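Local coordinates for protein quinone reductase (Klebsiella pneumoniae subsp. pneumoniae, PDB 4GI5) that binds FAD in a flavodoxin-like fold and probably acts as an NAD(P)H-dependent quinone reductase, at residues K24-Y29 with E108-A113; A72-A77 with T98-I103; G156-E161 with R250-G255; P212-Y217 with C231-E236. One frame throughout, in Å; residues are numbered along the deposited sequence.

Contact 1: K24-Y29 with E108-A113; sequences KVLLIY and EKLLWA
The indole of Trp112 carries the side chain of Lys24 over one face, while the strand backbone meets its edge. CB of Lys24 stands 3.6 Å from the centroid of the six-membered ring of Trp112 and 14° off its normal, the geometry of a CH-pi contact. Farther along the lysine, CD comes to 3.5 Å from NE1 of Trp112. NZ of Lys24 is then 4.5 Å from the centroid of the five-membered ring of Trp112, a cation-pi arrangement. The aliphatic chain thus runs obliquely across the bicycle from benzo ring to pyrrole, and a bend at chi3 (-79°) turns the ammonium toward the last turn of the helix. There it nears the carbonyl oxygen of Trp112, but the modelled atoms are crowded and that bond is doubtful. At the indole edge, in plane, Val25 O approaches CZ3 of Trp112 at 3.5 Å.

The hydrophobic half is built on Leu26. Its CB abuts CB of Ala113 at 3.7 Å, and its CD2 lies 3.8 Å from CD2 of Leu110. Lys109 crosses Leu26 at about a right angle, offering CB and CD to the leucine methyls before its NZ reaches Ser59 and Glu106. Leu110 also packs on Trp134 and Val138 of helix 129-138. The segment axes approach to 8.3 Å and run at 141°, closer to antiparallel than parallel. Helix 101-112 belongs to the crossover from strand 55-60 to strand 115-121 and passes over strand 24-29, which lies between them in the sheet: a beta-alpha-beta crossover of the flavodoxin-like fold.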
loop_
_atom_site.group_PDB
_atom_site.type_symbol
_atom_site.label_atom_id
_atom_site.label_comp_id
_atom_site.label_asym_id
_atom_site.label_seq_id
_atom_site.Cartn_x
_atom_site.Cartn_y
_atom_site.Cartn_z
ATOM N N LYS B 24 1.601 -22.309 16.529
ATOM C CA LYS B 24 2.853 -21.830 16.002
ATOM C C LYS B 24 2.494 -20.461 15.406
ATOM O O LYS B 24 1.695 -20.418 14.442
ATOM C CB LYS B 24 3.416 -22.746 14.948
ATOM C CG LYS B 24 3.709 -24.164 15.537
ATOM C CD LYS B 24 4.353 -25.038 14.497
ATOM C CE LYS B 24 3.365 -25.648 13.463
ATOM N NZ LYS B 24 3.950 -26.271 12.126
ATOM N N VAL B 25 3.052 -19.406 15.989
ATOM C CA VAL B 25 2.641 -18.018 15.604
ATOM C C VAL B 25 3.853 -17.349 15.001
ATOM O O VAL B 25 4.938 -17.402 15.549
ATOM C CB VAL B 25 2.171 -17.177 16.769
ATOM C CG1 VAL B 25 1.769 -15.793 16.233
ATOM C CG2 VAL B 25 0.960 -17.796 17.402
ATOM N N LEU B 26 3.688 -16.740 13.796
ATOM C CA LEU B 26 4.766 -15.992 13.145
ATOM C C LEU B 26 4.357 -14.494 13.212
ATOM O O LEU B 26 3.249 -14.144 12.800
ATOM C CB LEU B 26 4.920 -16.390 11.712
ATOM C CG LEU B 26 5.831 -15.566 10.833
ATOM C CD1 LEU B 26 7.271 -15.410 11.330
ATOM C CD2 LEU B 26 5.786 -16.041 9.389
ATOM N N LEU B 27 5.207 -13.680 13.720
ATOM C CA LEU B 27 4.980 -12.204 13.817
ATOM C C LEU B 27 5.910 -11.507 12.849
ATOM O O LEU B 27 7.148 -11.623 12.929
ATOM C CB LEU B 27 5.219 -11.657 15.237
ATOM C CG LEU B 27 5.128 -10.109 15.393
ATOM C CD1 LEU B 27 3.729 -9.644 15.238
ATOM C CD2 LEU B 27 5.593 -9.703 16.776
ATOM N N ILE B 28 5.324 -10.859 11.841
ATOM C CA ILE B 28 6.076 -10.001 10.896
ATOM C C ILE B 28 5.951 -8.610 11.441
ATOM O O ILE B 28 4.812 -8.076 11.554
ATOM C CB ILE B 28 5.534 -10.111 9.442
ATOM C CG1 ILE B 28 5.355 -11.538 8.911
ATOM C CG2 ILE B 28 6.482 -9.335 8.553
ATOM C CD1 ILE B 28 6.638 -12.321 8.939
ATOM N N TYR B 29 7.053 -7.928 11.735
ATOM C CA TYR B 29 7.070 -6.680 12.529
ATOM C C TYR B 29 7.919 -5.642 11.811
ATOM O O TYR B 29 9.046 -5.897 11.429
ATOM C CB TYR B 29 7.644 -6.953 13.931
ATOM C CG TYR B 29 8.066 -5.756 14.728
ATOM C CD1 TYR B 29 7.123 -4.954 15.413
ATOM C CD2 TYR B 29 9.388 -5.378 14.812
ATOM C CE1 TYR B 29 7.553 -3.852 16.142
ATOM C CE2 TYR B 29 9.794 -4.269 15.544
ATOM C CZ TYR B 29 8.832 -3.537 16.237
ATOM O OH TYR B 29 9.287 -2.431 16.930
ATOM N N GLU B 108 9.786 -20.484 4.507
ATOM C CA GLU B 108 9.746 -21.637 5.484
ATOM C C GLU B 108 9.038 -21.254 6.777
ATOM O O GLU B 108 8.290 -22.059 7.307
ATOM C CB GLU B 108 11.227 -22.130 5.722
ATOM C CG GLU B 108 11.646 -22.906 4.487
ATOM C CD GLU B 108 13.111 -23.369 4.445
ATOM O OE1 GLU B 108 13.923 -22.880 5.266
ATOM O OE2 GLU B 108 13.454 -24.185 3.530
ATOM N N LYS B 109 9.207 -19.992 7.255
ATOM C CA LYS B 109 8.486 -19.530 8.447
ATOM C C LYS B 109 6.990 -19.567 8.242
ATOM O O LYS B 109 6.213 -19.977 9.111
ATOM C CB LYS B 109 8.923 -18.156 8.897
ATOM C CG LYS B 109 10.322 -18.081 9.473
ATOM C CD LYS B 109 10.707 -16.598 9.608
ATOM C CE LYS B 109 12.149 -16.433 9.939
ATOM N NZ LYS B 109 12.414 -14.937 10.168
ATOM N N LEU B 110 6.533 -19.111 7.061
ATOM C CA LEU B 110 5.140 -19.091 6.781
ATOM C C LEU B 110 4.581 -20.521 6.731
ATOM O O LEU B 110 3.480 -20.748 7.173
ATOM C CB LEU B 110 4.926 -18.418 5.400
ATOM C CG LEU B 110 5.093 -16.912 5.452
ATOM C CD1 LEU B 110 5.267 -16.390 4.036
ATOM C CD2 LEU B 110 3.882 -16.254 6.052
ATOM N N LEU B 111 5.292 -21.416 6.079
ATOM C CA LEU B 111 4.835 -22.837 6.055
ATOM C C LEU B 111 4.766 -23.469 7.445
ATOM O O LEU B 111 3.823 -24.216 7.753
ATOM C CB LEU B 111 5.704 -23.654 5.112
ATOM C CG LEU B 111 5.651 -23.283 3.606
ATOM C CD1 LEU B 111 6.632 -24.088 2.801
ATOM C CD2 LEU B 111 4.254 -23.399 3.063
ATOM N N TRP B 112 5.689 -23.086 8.325
ATOM C CA TRP B 112 5.691 -23.549 9.717
ATOM C C TRP B 112 4.539 -23.066 10.517
ATOM O O TRP B 112 3.963 -23.764 11.365
ATOM C CB TRP B 112 7.055 -23.099 10.305
ATOM C CG TRP B 112 7.175 -23.211 11.812
ATOM C CD1 TRP B 112 7.639 -24.328 12.546
ATOM C CD2 TRP B 112 6.866 -22.202 12.773
ATOM N NE1 TRP B 112 7.607 -24.046 13.886
ATOM C CE2 TRP B 112 7.137 -22.766 14.084
ATOM C CE3 TRP B 112 6.450 -20.881 12.681
ATOM C CZ2 TRP B 112 6.916 -22.062 15.258
ATOM C CZ3 TRP B 112 6.170 -20.185 13.866
ATOM C CH2 TRP B 112 6.463 -20.751 15.153
ATOM N N ALA B 113 4.168 -21.768 10.338
ATOM C CA ALA B 113 3.144 -21.139 11.130
ATOM C C ALA B 113 1.730 -21.595 10.896
ATOM O O ALA B 113 1.328 -21.879 9.771
ATOM C CB ALA B 113 3.207 -19.580 10.947
#

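Contact 2: A72-A77 with T98-I103; sequences ADDSGA and TQSADI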
loop_
_atom_site.group_PDB
_atom_site.type_symbol
_atom_site.label_atom_id
_atom_site.label_comp_id
_atom_site.label_asym_id
_atom_site.label_seq_id
_atom_site.Cartn_x
_atom_site.Cartn_y
_atom_site.Cartn_z
ATOM N N ALA B 72 16.599 -8.316 -9.779
ATOM C CA ALA B 72 17.179 -9.491 -10.454
ATOM C C ALA B 72 18.170 -10.226 -9.582
ATOM O O ALA B 72 18.375 -11.434 -9.750
ATOM C CB ALA B 72 17.782 -9.112 -11.839
ATOM N N ASP B 73 18.649 -9.603 -8.542
ATOM C CA ASP B 73 19.573 -10.295 -7.624
ATOM C C ASP B 73 18.832 -11.313 -6.756
ATOM O O ASP B 73 19.450 -12.104 -6.049
ATOM C CB ASP B 73 20.285 -9.319 -6.723
ATOM C CG ASP B 73 21.397 -8.539 -7.479
ATOM O OD1 ASP B 73 21.920 -9.047 -8.478
ATOM O OD2 ASP B 73 21.644 -7.416 -7.156
ATOM N N ASP B 74 17.486 -11.248 -6.696
ATOM C CA ASP B 74 16.728 -12.217 -5.887
ATOM C C ASP B 74 16.468 -13.540 -6.536
ATOM O O ASP B 74 15.973 -14.424 -5.857
ATOM C CB ASP B 74 15.364 -11.556 -5.526
ATOM C CG ASP B 74 15.566 -10.376 -4.666
ATOM O OD1 ASP B 74 16.609 -10.282 -3.886
ATOM O OD2 ASP B 74 14.727 -9.402 -4.670
ATOM N N SER B 75 16.724 -13.684 -7.839
ATOM C CA SER B 75 16.282 -14.882 -8.594
ATOM C C SER B 75 17.376 -15.923 -8.671
ATOM O O SER B 75 17.028 -17.044 -9.112
ATOM C CB SER B 75 15.712 -14.549 -9.989
ATOM O OG SER B 75 16.693 -13.933 -10.826
ATOM N N GLY B 76 18.640 -15.539 -8.307
ATOM C CA GLY B 76 19.745 -16.529 -8.207
ATOM C C GLY B 76 20.179 -17.164 -9.553
ATOM O O GLY B 76 20.717 -18.228 -9.590
ATOM N N ALA B 77 19.846 -16.567 -10.665
ATOM C CA ALA B 77 20.028 -17.173 -12.050
ATOM C C ALA B 77 19.944 -16.115 -13.052
ATOM O O ALA B 77 19.358 -15.060 -12.821
ATOM C CB ALA B 77 19.029 -18.223 -12.322
ATOM N N THR B 98 16.315 -21.480 -6.609
ATOM C CA THR B 98 17.380 -20.512 -6.644
ATOM C C THR B 98 17.127 -19.185 -5.985
ATOM O O THR B 98 17.880 -18.223 -6.161
ATOM C CB THR B 98 17.839 -20.262 -8.105
ATOM O OG1 THR B 98 16.811 -19.676 -8.942
ATOM C CG2 THR B 98 18.289 -21.654 -8.846
ATOM N N GLN B 99 15.986 -19.041 -5.332
ATOM C CA GLN B 99 15.704 -17.763 -4.732
ATOM C C GLN B 99 16.765 -17.366 -3.726
ATOM O O GLN B 99 17.356 -18.262 -3.032
ATOM C CB GLN B 99 14.329 -17.761 -3.997
ATOM C CG GLN B 99 13.185 -18.190 -4.886
ATOM C CD GLN B 99 11.897 -18.368 -4.027
ATOM O OE1 GLN B 99 10.840 -17.665 -4.214
ATOM N NE2 GLN B 99 11.935 -19.358 -3.163
ATOM N N SER B 100 16.917 -16.068 -3.461
ATOM C CA SER B 100 17.822 -15.672 -2.398
ATOM C C SER B 100 17.469 -16.274 -1.051
ATOM O O SER B 100 16.285 -16.500 -0.712
ATOM C CB SER B 100 18.067 -14.168 -2.365
ATOM O OG SER B 100 16.890 -13.547 -2.245
ATOM N N ALA B 101 18.494 -16.518 -0.219
ATOM C CA ALA B 101 18.261 -17.260 1.021
ATOM C C ALA B 101 17.367 -16.560 2.018
ATOM O O ALA B 101 16.692 -17.245 2.749
ATOM C CB ALA B 101 19.608 -17.551 1.694
ATOM N N ASP B 102 17.376 -15.215 2.055
ATOM C CA ASP B 102 16.429 -14.442 2.929
ATOM C C ASP B 102 14.976 -14.778 2.597
ATOM O O ASP B 102 14.175 -15.015 3.506
ATOM C CB ASP B 102 16.747 -12.911 2.863
ATOM C CG ASP B 102 16.622 -12.293 1.519
ATOM O OD1 ASP B 102 16.731 -12.922 0.405
ATOM O OD2 ASP B 102 16.525 -11.018 1.502
ATOM N N ILE B 103 14.657 -14.804 1.314
ATOM C CA ILE B 103 13.315 -15.178 0.822
ATOM C C ILE B 103 12.933 -16.552 1.251
ATOM O O ILE B 103 11.857 -16.809 1.796
ATOM C CB ILE B 103 13.210 -14.977 -0.690
ATOM C CG1 ILE B 103 13.346 -13.506 -1.037
ATOM C CG2 ILE B 103 11.928 -15.623 -1.251
ATOM C CD1 ILE B 103 13.480 -13.151 -2.525
#
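Asp74 meets Ile103 through its CB, which lies 3.9 Å from CD1 of that isoleucine; the two side chains cross at about a right angle. One atom on, CG of Asp74 still touches the same methyl. The carboxylate then turns to other partners: OD1 forms salt bridges with Lys67 and Arg137, and OD2 accepts from the backbone N of Asp71. Arg137 also pairs with Asp102, whose OD1 is 5.0 Å from OD1 of Asp74, so this shared arginine probably offsets the repulsion between the two acids.

The backbone of Asp74 provides a second anchor, its O accepting from Ser100 N at 3.1 Å with a 150° angle at hydrogen; the donor stands above the carbonyl plane. Ser100 holds the N-cap position of helix 101-112, so the loop following strand 55-60 of the flavodoxin-like fold is fastened where this helix begins. With OG between its backbone N and carbonyl carbon (chi1 57°), Ser100 bonds forward to Asp102 OD1 at 2.7 Å instead of capping.

One residue further along the loop, Ser75 O accepts from the hydroxyl OG1 of Thr98 at 2.6 Å, with the donor tilted 22° from the carbonyl plane. Gly76 follows with positive phi, and its CA makes a CA-H...O contact of 3.2 Å with Thr98 O. Ser75 OG is hydrogen-bonded to NE1 of Trp84.

Contact 3: G156-E161 with R250-G255; sequences GDRYGE and RRQNHG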
loop_
_atom_site.group_PDB
_atom_site.type_symbol
_atom_site.label_atom_id
_atom_site.label_comp_id
_atom_site.label_asym_id
_atom_site.label_seq_id
_atom_site.Cartn_x
_atom_site.Cartn_y
_atom_site.Cartn_z
ATOM N N GLY B 156 -7.108 -19.788 -11.143
ATOM C CA GLY B 156 -6.049 -19.798 -10.154
ATOM C C GLY B 156 -6.537 -20.222 -8.793
ATOM O O GLY B 156 -7.664 -20.008 -8.425
ATOM N N ASP B 157 -5.593 -20.753 -7.997
ATOM C CA ASP B 157 -5.877 -21.124 -6.633
ATOM C C ASP B 157 -5.683 -19.891 -5.733
ATOM O O ASP B 157 -4.542 -19.662 -5.332
ATOM C CB ASP B 157 -4.947 -22.201 -6.125
ATOM C CG ASP B 157 -5.101 -23.575 -6.845
ATOM O OD1 ASP B 157 -5.950 -23.697 -7.734
ATOM O OD2 ASP B 157 -4.265 -24.447 -6.536
ATOM N N ARG B 158 -6.687 -19.061 -5.589
ATOM C CA ARG B 158 -6.579 -17.859 -4.773
ATOM C C ARG B 158 -7.937 -17.476 -4.279
ATOM O O ARG B 158 -8.959 -18.048 -4.639
ATOM C CB ARG B 158 -6.016 -16.780 -5.689
ATOM C CG ARG B 158 -6.958 -16.295 -6.767
ATOM C CD ARG B 158 -6.371 -15.143 -7.548
ATOM N NE ARG B 158 -7.277 -14.560 -8.517
ATOM C CZ ARG B 158 -6.972 -13.615 -9.376
ATOM N NH1 ARG B 158 -5.729 -13.098 -9.436
ATOM N NH2 ARG B 158 -7.938 -13.089 -10.115
ATOM N N TYR B 159 -7.943 -16.511 -3.378
ATOM C CA TYR B 159 -9.065 -15.951 -2.740
ATOM C C TYR B 159 -9.861 -17.011 -1.944
ATOM O O TYR B 159 -10.917 -17.481 -2.384
ATOM C CB TYR B 159 -9.933 -15.132 -3.670
ATOM C CG TYR B 159 -9.311 -13.818 -4.165
ATOM C CD1 TYR B 159 -8.785 -12.927 -3.264
ATOM C CD2 TYR B 159 -9.224 -13.522 -5.496
ATOM C CE1 TYR B 159 -8.263 -11.705 -3.664
ATOM C CE2 TYR B 159 -8.707 -12.286 -5.959
ATOM C CZ TYR B 159 -8.247 -11.344 -4.986
ATOM O OH TYR B 159 -7.712 -10.157 -5.431
ATOM N N GLY B 160 -9.271 -17.372 -0.815
ATOM C CA GLY B 160 -9.767 -18.473 0.017
ATOM C C GLY B 160 -9.206 -19.844 -0.335
ATOM O O GLY B 160 -9.667 -20.843 0.239
ATOM N N GLU B 161 -8.286 -19.912 -1.288
ATOM C CA GLU B 161 -7.511 -21.074 -1.650
ATOM C C GLU B 161 -6.085 -20.595 -1.794
ATOM O O GLU B 161 -5.841 -19.348 -1.879
ATOM C CB GLU B 161 -7.924 -21.588 -3.024
ATOM C CG GLU B 161 -9.242 -22.178 -3.091
ATOM C CD GLU B 161 -9.558 -22.643 -4.525
ATOM O OE1 GLU B 161 -10.539 -22.200 -5.035
ATOM O OE2 GLU B 161 -8.737 -23.368 -5.133
ATOM N N ARG B 250 -15.702 -13.718 0.334
ATOM C CA ARG B 250 -16.279 -14.702 -0.586
ATOM C C ARG B 250 -15.175 -15.441 -1.335
ATOM O O ARG B 250 -14.242 -14.796 -1.914
ATOM C CB ARG B 250 -17.236 -14.069 -1.554
ATOM C CG ARG B 250 -18.479 -13.468 -0.963
ATOM C CD ARG B 250 -19.323 -12.935 -2.064
ATOM N NE ARG B 250 -20.446 -12.154 -1.599
ATOM C CZ ARG B 250 -21.589 -12.695 -1.199
ATOM N NH1 ARG B 250 -21.733 -14.023 -1.207
ATOM N NH2 ARG B 250 -22.553 -11.898 -0.870
ATOM N N ARG B 251 -15.222 -16.755 -1.446
ATOM C CA ARG B 251 -14.268 -17.476 -2.255
ATOM C C ARG B 251 -14.453 -17.231 -3.747
ATOM O O ARG B 251 -15.571 -17.085 -4.224
ATOM C CB ARG B 251 -14.266 -18.972 -1.945
ATOM C CG ARG B 251 -13.969 -19.274 -0.499
ATOM C CD ARG B 251 -12.965 -20.378 -0.321
ATOM N NE ARG B 251 -13.542 -21.702 -0.627
ATOM C CZ ARG B 251 -12.836 -22.842 -0.684
ATOM N NH1 ARG B 251 -13.501 -23.996 -0.977
ATOM N NH2 ARG B 251 -11.528 -22.910 -0.470
ATOM N N GLN B 252 -13.356 -17.210 -4.498
ATOM C CA GLN B 252 -13.458 -16.902 -5.900
ATOM C C GLN B 252 -14.104 -18.034 -6.761
ATOM O O GLN B 252 -14.914 -17.735 -7.606
ATOM C CB GLN B 252 -12.080 -16.697 -6.507
ATOM C CG GLN B 252 -12.071 -16.332 -7.984
ATOM C CD GLN B 252 -10.657 -16.137 -8.495
ATOM O OE1 GLN B 252 -10.072 -15.004 -8.480
ATOM N NE2 GLN B 252 -10.074 -17.213 -8.969
ATOM N N ASN B 253 -13.713 -19.253 -6.452
ATOM C CA ASN B 253 -13.870 -20.367 -7.452
ATOM C C ASN B 253 -15.052 -21.298 -7.134
ATOM O O ASN B 253 -15.167 -22.301 -7.772
ATOM C CB ASN B 253 -12.630 -21.206 -7.568
ATOM C CG ASN B 253 -11.446 -20.418 -8.106
ATOM O OD1 ASN B 253 -11.559 -19.710 -9.093
ATOM N ND2 ASN B 253 -10.309 -20.659 -7.534
ATOM N N HIS B 254 -15.953 -20.921 -6.273
ATOM C CA HIS B 254 -16.959 -21.929 -5.841
ATOM C C HIS B 254 -18.368 -21.473 -6.011
ATOM O O HIS B 254 -19.264 -21.912 -5.285
ATOM C CB HIS B 254 -16.568 -22.332 -4.416
ATOM C CG HIS B 254 -15.262 -23.055 -4.365
ATOM N ND1 HIS B 254 -15.160 -24.382 -4.712
ATOM C CD2 HIS B 254 -13.986 -22.616 -4.209
ATOM C CE1 HIS B 254 -13.878 -24.751 -4.723
ATOM N NE2 HIS B 254 -13.139 -23.687 -4.431
ATOM N N GLY B 255 -18.594 -20.634 -6.991
ATOM C CA GLY B 255 -19.885 -20.230 -7.472
ATOM C C GLY B 255 -20.296 -18.823 -7.308
ATOM O O GLY B 255 -21.157 -18.347 -7.995
HETATM O O HOH W 1 -11.543 -19.761 -4.371
#
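Asn253 and Glu161 meet through a nearly straight hydrogen bond, ND2 of Asn253 to OE1 of Glu161 at 2.9 Å and 168° at hydrogen, the donor standing above the carboxylate plane. The same ND2 of Asn253 gives a second bond to Gly156 O at 2.9 Å, and both acceptors lie close to the amide plane, which fixes the rotation of that amide. Gln252 uses its amide in a similar way: its OE1 accepts from Arg158 NE at 2.8 Å, and its NE2 donates to Asn253 OD1, linking the two amides in series. Guanidinium and Gln252 amide planes stand 64° apart. OE1 of Glu161 also receives a weak bond from His254 NE2 at the imidazole edge, and lies 2.7 Å from a water that accepts from the backbone N of Asn253.

The contact ties the loop after the small hairpin 150-151/154-155 to the chain beyond helix 224-239, beside the dimer interface: Tyr159 OH bonds to Asn188 of the second subunit, and its ring packs on Phe125 there. Backbone pairing adds Gln252 N to Tyr159 O at 3.2 Å.

Outward, Arg251 bends at chi2 and chi3 to bring NH2 within 2.9 Å of Gly160 O, which sits in the guanidinium plane. Over one face of that guanidinium lies CD2 of His254. Gln252 packs its CB against CB of Tyr159 at 3.9 Å, with its OE1 at the edge of the phenol ring, which also stacks on His200.

Contact 4: P212-Y217 with C231-E236; sequences PPLVFY and CAALAE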
loop_
_atom_site.group_PDB
_atom_site.type_symbol
_atom_site.label_atom_id
_atom_site.label_comp_id
_atom_site.label_asym_id
_atom_site.label_seq_id
_atom_site.Cartn_x
_atom_site.Cartn_y
_atom_site.Cartn_z
ATOM N N PRO B 212 -10.552 -10.138 11.968
ATOM C CA PRO B 212 -10.699 -8.680 12.062
ATOM C C PRO B 212 -9.457 -8.032 12.599
ATOM O O PRO B 212 -8.802 -8.638 13.473
ATOM C CB PRO B 212 -11.872 -8.490 13.055
ATOM C CG PRO B 212 -12.662 -9.740 12.868
ATOM C CD PRO B 212 -11.647 -10.834 12.723
ATOM N N PRO B 213 -9.045 -6.926 12.015
ATOM C CA PRO B 213 -7.796 -6.298 12.457
ATOM C C PRO B 213 -7.917 -5.693 13.843
ATOM O O PRO B 213 -9.027 -5.324 14.228
ATOM C CB PRO B 213 -7.595 -5.222 11.404
ATOM C CG PRO B 213 -8.982 -4.847 10.943
ATOM C CD PRO B 213 -9.705 -6.140 10.972
ATOM N N LEU B 214 -6.790 -5.545 14.513
ATOM C CA LEU B 214 -6.714 -4.793 15.746
ATOM C C LEU B 214 -6.065 -3.444 15.408
ATOM O O LEU B 214 -4.916 -3.423 14.968
ATOM C CB LEU B 214 -5.812 -5.543 16.696
ATOM C CG LEU B 214 -5.576 -4.823 18.013
ATOM C CD1 LEU B 214 -6.866 -4.477 18.741
ATOM C CD2 LEU B 214 -4.704 -5.688 18.886
ATOM N N VAL B 215 -6.858 -2.428 15.438
ATOM C CA VAL B 215 -6.409 -1.087 15.109
ATOM C C VAL B 215 -6.560 -0.117 16.281
ATOM O O VAL B 215 -7.644 0.014 16.893
ATOM C CB VAL B 215 -7.198 -0.496 13.912
ATOM C CG1 VAL B 215 -6.657 0.854 13.481
ATOM C CG2 VAL B 215 -7.190 -1.500 12.781
ATOM N N PHE B 216 -5.438 0.509 16.617
ATOM C CA PHE B 216 -5.385 1.529 17.619
ATOM C C PHE B 216 -5.299 2.928 16.998
ATOM O O PHE B 216 -4.541 3.177 16.052
ATOM C CB PHE B 216 -4.178 1.329 18.519
ATOM C CG PHE B 216 -4.164 0.018 19.258
ATOM C CD1 PHE B 216 -5.278 -0.409 20.033
ATOM C CD2 PHE B 216 -3.140 -0.858 19.112
ATOM C CE1 PHE B 216 -5.250 -1.601 20.741
ATOM C CE2 PHE B 216 -3.140 -2.083 19.858
ATOM C CZ PHE B 216 -4.140 -2.423 20.643
ATOM N N TYR B 217 -6.070 3.890 17.553
ATOM C CA TYR B 217 -6.129 5.237 17.023
ATOM C C TYR B 217 -5.517 6.255 17.958
ATOM O O TYR B 217 -5.315 5.962 19.179
ATOM C CB TYR B 217 -7.564 5.599 16.779
ATOM C CG TYR B 217 -8.176 4.697 15.786
ATOM C CD1 TYR B 217 -8.014 4.889 14.381
ATOM C CD2 TYR B 217 -8.986 3.622 16.200
ATOM C CE1 TYR B 217 -8.628 4.030 13.539
ATOM C CE2 TYR B 217 -9.589 2.792 15.272
ATOM C CZ TYR B 217 -9.332 3.033 13.902
ATOM O OH TYR B 217 -9.949 2.154 12.985
ATOM N N CYS B 231 -2.860 -2.560 25.687
ATOM C CA CYS B 231 -2.409 -3.868 26.122
ATOM C C CYS B 231 -3.565 -4.787 26.413
ATOM O O CYS B 231 -3.429 -5.950 26.046
ATOM C CB CYS B 231 -1.551 -3.799 27.408
ATOM S SG CYS B 231 0.007 -2.949 27.192
ATOM N N ALA B 232 -4.622 -4.280 27.071
ATOM C CA ALA B 232 -5.773 -5.152 27.422
ATOM C C ALA B 232 -6.482 -5.673 26.172
ATOM O O ALA B 232 -6.854 -6.832 26.064
ATOM C CB ALA B 232 -6.726 -4.370 28.284
ATOM N N ALA B 233 -6.635 -4.761 25.205
ATOM C CA ALA B 233 -7.261 -5.120 23.896
ATOM C C ALA B 233 -6.426 -6.143 23.126
ATOM O O ALA B 233 -6.960 -7.111 22.620
ATOM C CB ALA B 233 -7.514 -3.821 23.074
ATOM N N LEU B 234 -5.101 -5.937 23.117
ATOM C CA LEU B 234 -4.193 -6.825 22.498
ATOM C C LEU B 234 -4.257 -8.240 23.144
ATOM O O LEU B 234 -4.342 -9.242 22.498
ATOM C CB LEU B 234 -2.815 -6.199 22.494
ATOM C CG LEU B 234 -1.666 -7.042 21.992
ATOM C CD1 LEU B 234 -1.871 -7.526 20.592
ATOM C CD2 LEU B 234 -0.360 -6.227 21.995
ATOM N N ALA B 235 -4.231 -8.274 24.457
ATOM C CA ALA B 235 -4.207 -9.562 25.105
ATOM C C ALA B 235 -5.498 -10.309 24.779
ATOM O O ALA B 235 -5.454 -11.543 24.563
ATOM C CB ALA B 235 -4.001 -9.324 26.668
ATOM N N GLU B 236 -6.597 -9.610 24.734
ATOM C CA GLU B 236 -7.925 -10.212 24.443
ATOM C C GLU B 236 -7.932 -10.784 23.045
ATOM O O GLU B 236 -8.386 -11.882 22.831
ATOM C CB GLU B 236 -9.089 -9.212 24.684
ATOM C CG GLU B 236 -10.444 -9.411 23.982
ATOM C CD GLU B 236 -11.116 -10.708 24.153
ATOM O OE1 GLU B 236 -10.894 -11.339 25.210
ATOM O OE2 GLU B 236 -11.921 -11.087 23.239
#
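Phe216 presents the edge of its ring to the helix, CE1 lying 3.9 Å from CB of Ala233, which sits in the plane of the ring. At the next ring corner, CZ of Phe216 approaches CB of Leu234 at 4.4 Å, so the phenyl edge meets two consecutive helix residues. Chi1 of -60° puts CG of Phe216 opposite the carbonyl carbon, and the ring extends from there toward the helix.

Two residues earlier, Leu214 works on the same face of the strand. Its CD2 sits 3.8 Å from CD1 of Leu234, with the two side chains crossing at about a right angle, and it also reaches CA of Leu234. The other methyl, CD1 of Leu214, lies more loosely at 4.4 Å from CB of Ala233. Ala233 CB is thus approached by both strand residues, closely by Phe216 and loosely by Leu214. Leu234 extends past this pair to Leu41 and Phe44 of helix 37-51, joining the two helices on this side of the sheet.

All these cross-segment contacts are apolar. The segment axes are 9.8 Å apart at closest approach and run at 174°, essentially antiparallel. Strand 209-216 is, within this chain, the outermost strand at this end of the parallel sheet, and helix 224-239 folds back along it, the closing beta-alpha unit of the flavodoxin-like fold; Phe216 lies about 4 Å, side chain to side chain, from the FAD-binding Thr174.

Contacts 1 and 2 share helix 101-112: contact 2 anchors its beginning and contact 1 lays its last turns on strand 24-29, with centres about 20 Å apart. Contact 4 reaches the same parallel sheet as contact 1 at its outermost strand, also about 20 Å away between centres. Contacts 2 and 4 fall on opposite sides of the chain centre, with centres about 36 Å apart. The centre of contact 3, which joins loops beside the second subunit, is about 29 Å from those of contacts 2 and 4. None touches another. From a bound FAD the nearest side chains are about 7 Å away for Tyr159 in contact 3 and Phe216 in contact 4, about 10 Å for Asp74 in contact 2, and about 13 Å for Leu110 in contact 1.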